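Local coordinates for DUF2179 domain-containing protein (Eubacterium ventriosum, PDB 3HLU), which is of unknown function but is probably a bacterial membrane protein of the YitT family, represented here by its C-terminal DUF2179 domain, at the interface of chains A and B. Sequence-based numbering; all coordinates share one arbitrary frame. Chains: chain A/B, uncharacterized protein DUF2179.

Contact 1: the interface of chains A and B. Residues chain A 41-42, 45; chain B 71-72.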
ATOM      1  N   ALA A  41     -11.145   5.373   3.022  1.00 79.76           N
ATOM      2  CA  ALA A  41     -12.099   6.434   2.694  1.00 79.61           C
ATOM      3  C   ALA A  41     -12.972   6.841   3.904  1.00 82.41           C
ATOM      4  O   ALA A  41     -13.270   8.019   4.092  1.00 79.92           O
ATOM      5  CB  ALA A  41     -12.964   6.006   1.532  1.00 78.93           C
ATOM      6  N   TYR A  42     -13.387   5.850   4.701  1.00 85.21           N
ATOM      7  CA  TYR A  42     -14.115   6.061   5.955  1.00 82.81           C
ATOM      8  C   TYR A  42     -13.293   5.392   7.019  1.00 83.33           C
ATOM      9  O   TYR A  42     -12.567   4.456   6.706  1.00 83.35           O
ATOM     10  CB  TYR A  42     -15.488   5.380   5.938  1.00 82.87           C
ATOM     11  CG  TYR A  42     -16.420   5.787   4.812  1.00 84.40           C
ATOM     12  CD1 TYR A  42     -16.571   4.984   3.693  1.00 84.82           C
ATOM     13  CD2 TYR A  42     -17.159   6.972   4.870  1.00 85.40           C
ATOM     14  CE1 TYR A  42     -17.419   5.341   2.657  1.00 84.82           C
ATOM     15  CE2 TYR A  42     -18.009   7.348   3.828  1.00 80.76           C
ATOM     16  CZ  TYR A  42     -18.138   6.520   2.725  1.00 85.01           C
ATOM     17  OH  TYR A  42     -18.977   6.860   1.666  1.00 88.48           O
ATOM     18  N   ASN A  45     -14.177   1.658   8.141  1.00 91.55           N
ATOM     19  CA  ASN A  45     -13.689   0.676   7.183  1.00 94.67           C
ATOM     20  C   ASN A  45     -12.188   0.411   7.347  1.00 93.39           C
ATOM     21  O   ASN A  45     -11.385   0.828   6.522  1.00 93.03           O
ATOM     22  CB  ASN A  45     -14.013   1.135   5.761  1.00 90.03           C
ATOM     23  CG  ASN A  45     -14.584   0.028   4.910  1.00 93.09           C
ATOM     24  OD1 ASN A  45     -15.297   0.295   3.943  1.00 95.18           O
ATOM     25  ND2 ASN A  45     -14.285  -1.223   5.263  1.00 94.98           N
TER
ATOM     26  N   PRO B  71     -15.386   3.586  -1.906  1.00 88.34           N
ATOM     27  CA  PRO B  71     -15.498   3.451  -0.449  1.00 86.23           C
ATOM     28  C   PRO B  71     -14.512   2.436   0.082  1.00 85.01           C
ATOM     29  O   PRO B  71     -14.214   2.426   1.277  1.00 84.87           O
ATOM     30  CB  PRO B  71     -16.921   2.922  -0.275  1.00 86.66           C
ATOM     31  CG  PRO B  71     -17.655   3.429  -1.450  1.00 88.57           C
ATOM     32  CD  PRO B  71     -16.674   3.397  -2.580  1.00 87.89           C
ATOM     33  N   ASP B  72     -14.008   1.582  -0.801  1.00 85.50           N
ATOM     34  CA  ASP B  72     -13.065   0.544  -0.387  1.00 87.36           C
ATOM     35  C   ASP B  72     -11.602   0.918  -0.577  1.00 86.07           C
ATOM     36  O   ASP B  72     -10.711   0.188  -0.148  1.00 86.40           O
ATOM     37  CB  ASP B  72     -13.371  -0.773  -1.085  1.00 88.40           C
ATOM     38  CG  ASP B  72     -14.722  -1.333  -0.682  1.00 96.49           C
ATOM     39  OD1 ASP B  72     -14.989  -1.447   0.550  1.00 90.89           O
ATOM     40  OD2 ASP B  72     -15.518  -1.633  -1.608  1.00101.00           O
TER
HETATM   41  O   HOH W   1     -12.595   2.893   3.600  1.00 83.25           O

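Contact 2: the interface of chains A and B. Residues chain A 74-76; chain B 12, 14, 38, 49, 76.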
ATOM      1  N   PHE A  74       0.298  -8.201  -2.703  1.00 75.19           N
ATOM      2  CA  PHE A  74       1.370  -7.449  -3.326  1.00 77.23           C
ATOM      3  C   PHE A  74       2.079  -6.566  -2.301  1.00 76.08           C
ATOM      4  O   PHE A  74       1.634  -6.416  -1.161  1.00 71.82           O
ATOM      5  CB  PHE A  74       0.853  -6.618  -4.496  1.00 74.09           C
ATOM      6  CG  PHE A  74      -0.177  -5.617  -4.106  1.00 75.05           C
ATOM      7  CD1 PHE A  74      -1.494  -6.000  -3.922  1.00 75.64           C
ATOM      8  CD2 PHE A  74       0.167  -4.298  -3.896  1.00 74.80           C
ATOM      9  CE1 PHE A  74      -2.451  -5.079  -3.546  1.00 75.90           C
ATOM     10  CE2 PHE A  74      -0.789  -3.371  -3.525  1.00 74.52           C
ATOM     11  CZ  PHE A  74      -2.101  -3.761  -3.354  1.00 73.54           C
HETATM   12  N   MSE A  75       3.187  -5.981  -2.737  1.00 77.62           N
HETATM   13  CA  MSE A  75       4.072  -5.235  -1.869  1.00 75.54           C
HETATM   14  C   MSE A  75       4.326  -3.867  -2.436  1.00 74.35           C
HETATM   15  O   MSE A  75       4.501  -3.707  -3.633  1.00 75.22           O
HETATM   16  CB  MSE A  75       5.409  -5.962  -1.741  1.00 74.74           C
HETATM   17  CG  MSE A  75       5.309  -7.290  -1.038  1.00 76.62           C
HETATM   18 SE   MSE A  75       7.018  -8.215  -0.949  0.59 84.28          SE
HETATM   19  CE  MSE A  75       7.078  -8.919  -2.761  1.00 80.20           C
ATOM     20  N   ILE A  76       4.363  -2.877  -1.566  1.00 73.76           N
ATOM     21  CA  ILE A  76       4.842  -1.571  -1.954  1.00 78.13           C
ATOM     22  C   ILE A  76       6.202  -1.327  -1.341  1.00 78.67           C
ATOM     23  O   ILE A  76       6.357  -1.328  -0.121  1.00 79.51           O
ATOM     24  CB  ILE A  76       3.865  -0.467  -1.544  1.00 78.50           C
ATOM     25  CG1 ILE A  76       2.515  -0.712  -2.219  1.00 77.73           C
ATOM     26  CG2 ILE A  76       4.419   0.885  -1.920  1.00 72.16           C
ATOM     27  CD1 ILE A  76       1.366  -0.001  -1.556  1.00 77.10           C
TER
ATOM     28  N   TYR B  12       0.484   6.447  -0.406  1.00 78.92           N
ATOM     29  CA  TYR B  12       0.065   5.495  -1.404  1.00 77.38           C
ATOM     30  C   TYR B  12      -1.429   5.252  -1.277  1.00 77.66           C
ATOM     31  O   TYR B  12      -1.960   5.073  -0.187  1.00 77.81           O
ATOM     32  CB  TYR B  12       0.847   4.202  -1.281  1.00 75.18           C
ATOM     33  CG  TYR B  12       2.328   4.420  -1.114  1.00 78.82           C
ATOM     34  CD1 TYR B  12       2.895   4.476   0.146  1.00 79.89           C
ATOM     35  CD2 TYR B  12       3.170   4.562  -2.218  1.00 83.14           C
ATOM     36  CE1 TYR B  12       4.253   4.664   0.311  1.00 84.83           C
ATOM     37  CE2 TYR B  12       4.539   4.752  -2.060  1.00 83.23           C
ATOM     38  CZ  TYR B  12       5.070   4.802  -0.787  1.00 85.64           C
ATOM     39  OH  TYR B  12       6.420   5.000  -0.588  1.00 90.97           O
ATOM     40  N   VAL B  14      -4.441   2.836  -2.597  1.00 76.02           N
ATOM     41  CA  VAL B  14      -4.828   1.587  -3.226  1.00 74.75           C
ATOM     42  C   VAL B  14      -6.288   1.610  -3.604  1.00 74.16           C
ATOM     43  O   VAL B  14      -7.136   1.865  -2.767  1.00 76.86           O
ATOM     44  CB  VAL B  14      -4.656   0.435  -2.248  1.00 76.24           C
ATOM     45  CG1 VAL B  14      -5.040  -0.901  -2.914  1.00 73.57           C
ATOM     46  CG2 VAL B  14      -3.239   0.426  -1.700  1.00 74.44           C
ATOM     47  N   ALA B  38       3.333  -1.939  -8.267  1.00 91.07           N
ATOM     48  CA  ALA B  38       3.609  -2.691  -7.055  1.00 88.67           C
ATOM     49  C   ALA B  38       4.170  -4.090  -7.364  1.00 89.47           C
ATOM     50  O   ALA B  38       3.846  -4.683  -8.393  1.00 90.86           O
ATOM     51  CB  ALA B  38       2.338  -2.788  -6.204  1.00 83.01           C
ATOM     52  N   VAL B  49      -0.398   1.427  -7.868  1.00 83.60           N
ATOM     53  CA  VAL B  49      -0.742   2.197  -6.718  1.00 81.16           C
ATOM     54  C   VAL B  49      -0.496   3.667  -7.059  1.00 84.31           C
ATOM     55  O   VAL B  49       0.437   3.988  -7.791  1.00 85.87           O
ATOM     56  CB  VAL B  49       0.145   1.722  -5.569  1.00 79.63           C
ATOM     57  CG1 VAL B  49       0.624   2.872  -4.714  1.00 78.06           C
ATOM     58  CG2 VAL B  49      -0.572   0.651  -4.782  1.00 78.22           C
ATOM     59  N   ILE B  76      -1.950   4.517   2.368  1.00 75.93           N
ATOM     60  CA  ILE B  76      -0.863   4.291   3.282  1.00 75.95           C
ATOM     61  C   ILE B  76      -0.069   5.558   3.454  1.00 78.38           C
ATOM     62  O   ILE B  76       0.540   6.055   2.517  1.00 81.75           O
ATOM     63  CB  ILE B  76       0.047   3.206   2.770  1.00 77.27           C
ATOM     64  CG1 ILE B  76      -0.728   1.894   2.697  1.00 75.24           C
ATOM     65  CG2 ILE B  76       1.253   3.084   3.668  1.00 78.22           C
ATOM     66  CD1 ILE B  76      -0.067   0.877   1.838  1.00 74.20           C
TER

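Contact 1: the interface of chains A and B
B:Pro71 lies against the loop of chain A that follows strand 39-40, in a loop-to-loop patch of the two-fold interface between two copies of the DUF2179 domain; whether this dimer is the biological one the structure alone does not show. The contact is apolar, water-mediated and polar in turn. The apolar part joins B:Pro71 to A:Tyr42. The two side chains lie side by side and point the same way, and the proline CB meets the phenol ring at its edge, in the ring plane, 3.8 Å from CE1. The tyrosine CG stands beside its backbone N, anti to the carbonyl carbon (chi1 -57°), which carries the ring out alongside the proline. A tyrosine suits this rim position because its carbon edge can take a hydrocarbon neighbour while the hydroxyl sits beyond it. Next to it in sequence, A:Ala41 adds its methyl, with CB 3.8 Å from the carbonyl O of B:Pro71; a small side chain probably lets the loop come near the partner's backbone.

Water supplies a polar link. Water 1 sits 2.9 Å from the carbonyl O of B:Pro71 and 3.3 Å from the backbone N of A:Tyr42, whose N-H points almost straight at it (173° at H). The link is made by main-chain groups on both sides. Proline suits its place because its rigid ring offers A:Tyr42 a hydrocarbon surface through CB while the carbonyl stays available to the water; the ring also restricts phi, which probably helps keep this loop in shape.

The third element gathers polar oxygens: the A:Asn45 amide, the B:Pro71 carbonyl and the B:Asp72 carboxylate. OD1 of A:Asn45 is 3.6 Å from the carbonyl O of B:Pro71, and its amide plane is turned 74° from the carboxylate. At this resolution the amide O and N are hard to tell apart, so the orientation is uncertain and no bond is implied. The modelled OD1 of A:Asn45 lies 3.8 Å from OD1 of B:Asp72.

Contact 2: the interface of chains A and B
A:Ile76 of strand 74-77 reaches its counterpart B:Ile76 tip to tip, the two CD1 methyls 3.8 Å apart, as expected where a two-fold axis brings identical residues together. This is a hydrophobic patch of the two-fold interface in the deposited assembly, made largely from strand side chains. The same CD1 also meets CG2 of B:Val49 at 3.8 Å, again end to end, so one methyl serves two partners. The second branch goes elsewhere: CG2 of A:Ile76 rests over a face of the B:Tyr12 ring, 3.9 Å from its centroid and offset toward the rim, a CH-pi contact in which the two side chains slide past each other in opposite directions.

Isoleucine suits this place because its branching at CB feeds both directions at once. With CG1 set beside the backbone N (chi1 -60°), CG2 takes the position anti to that N, and the longer arm is left to reach the aliphatic partners. An alanine at A:Ile76 would remove both arms, and would probably leave the B:Tyr12 face without its methyl and a gap beside B:Val49 and B:Ile76.

Two residues earlier, at the start of the strand, A:Phe74 touches with one flank of its ring: CD2 lies 3.5 Å from CB of B:Ala38, and CZ approaches CG1 of B:Val14 at 4.1 Å. Its CG stands between the backbone N and the carbonyl carbon (chi1 61°), which helps turn the CD2-CZ flank toward these two partners. The small methyl of B:Ala38 suits a place closed in by this ring and by the backbone of A:Met75.

Behind these contacts stands the strand itself. Alternation sends A:Phe74 and A:Ile76 toward chain B and the selenomethionine A:Met75 the other way, while strands 8-14 and 48-55 of chain B hold B:Tyr12, B:Val14 and B:Val49 in place. From A:Met75 it is the carbonyl O that comes 3.5 Å from CB of B:Ala38.

The centres of the C-alpha atoms of contact 1 and contact 2 lie about 16 Å apart, within one two-fold interface. Both draw on the same short stretches of sequence with the chains exchanged: the segment leading into strand 74-77 comes from chain B in contact 1, and the strand itself from chain A in contact 2. The segment 38 to 45 contributes to the opposing surface in both, joined in contact 2 by strands 8-14 and 48-55 and by B:Ile76. Contact 2 gives an apolar centre, contact 1 a more hydrated flank. With their symmetric twins, the patches could together define one dimer.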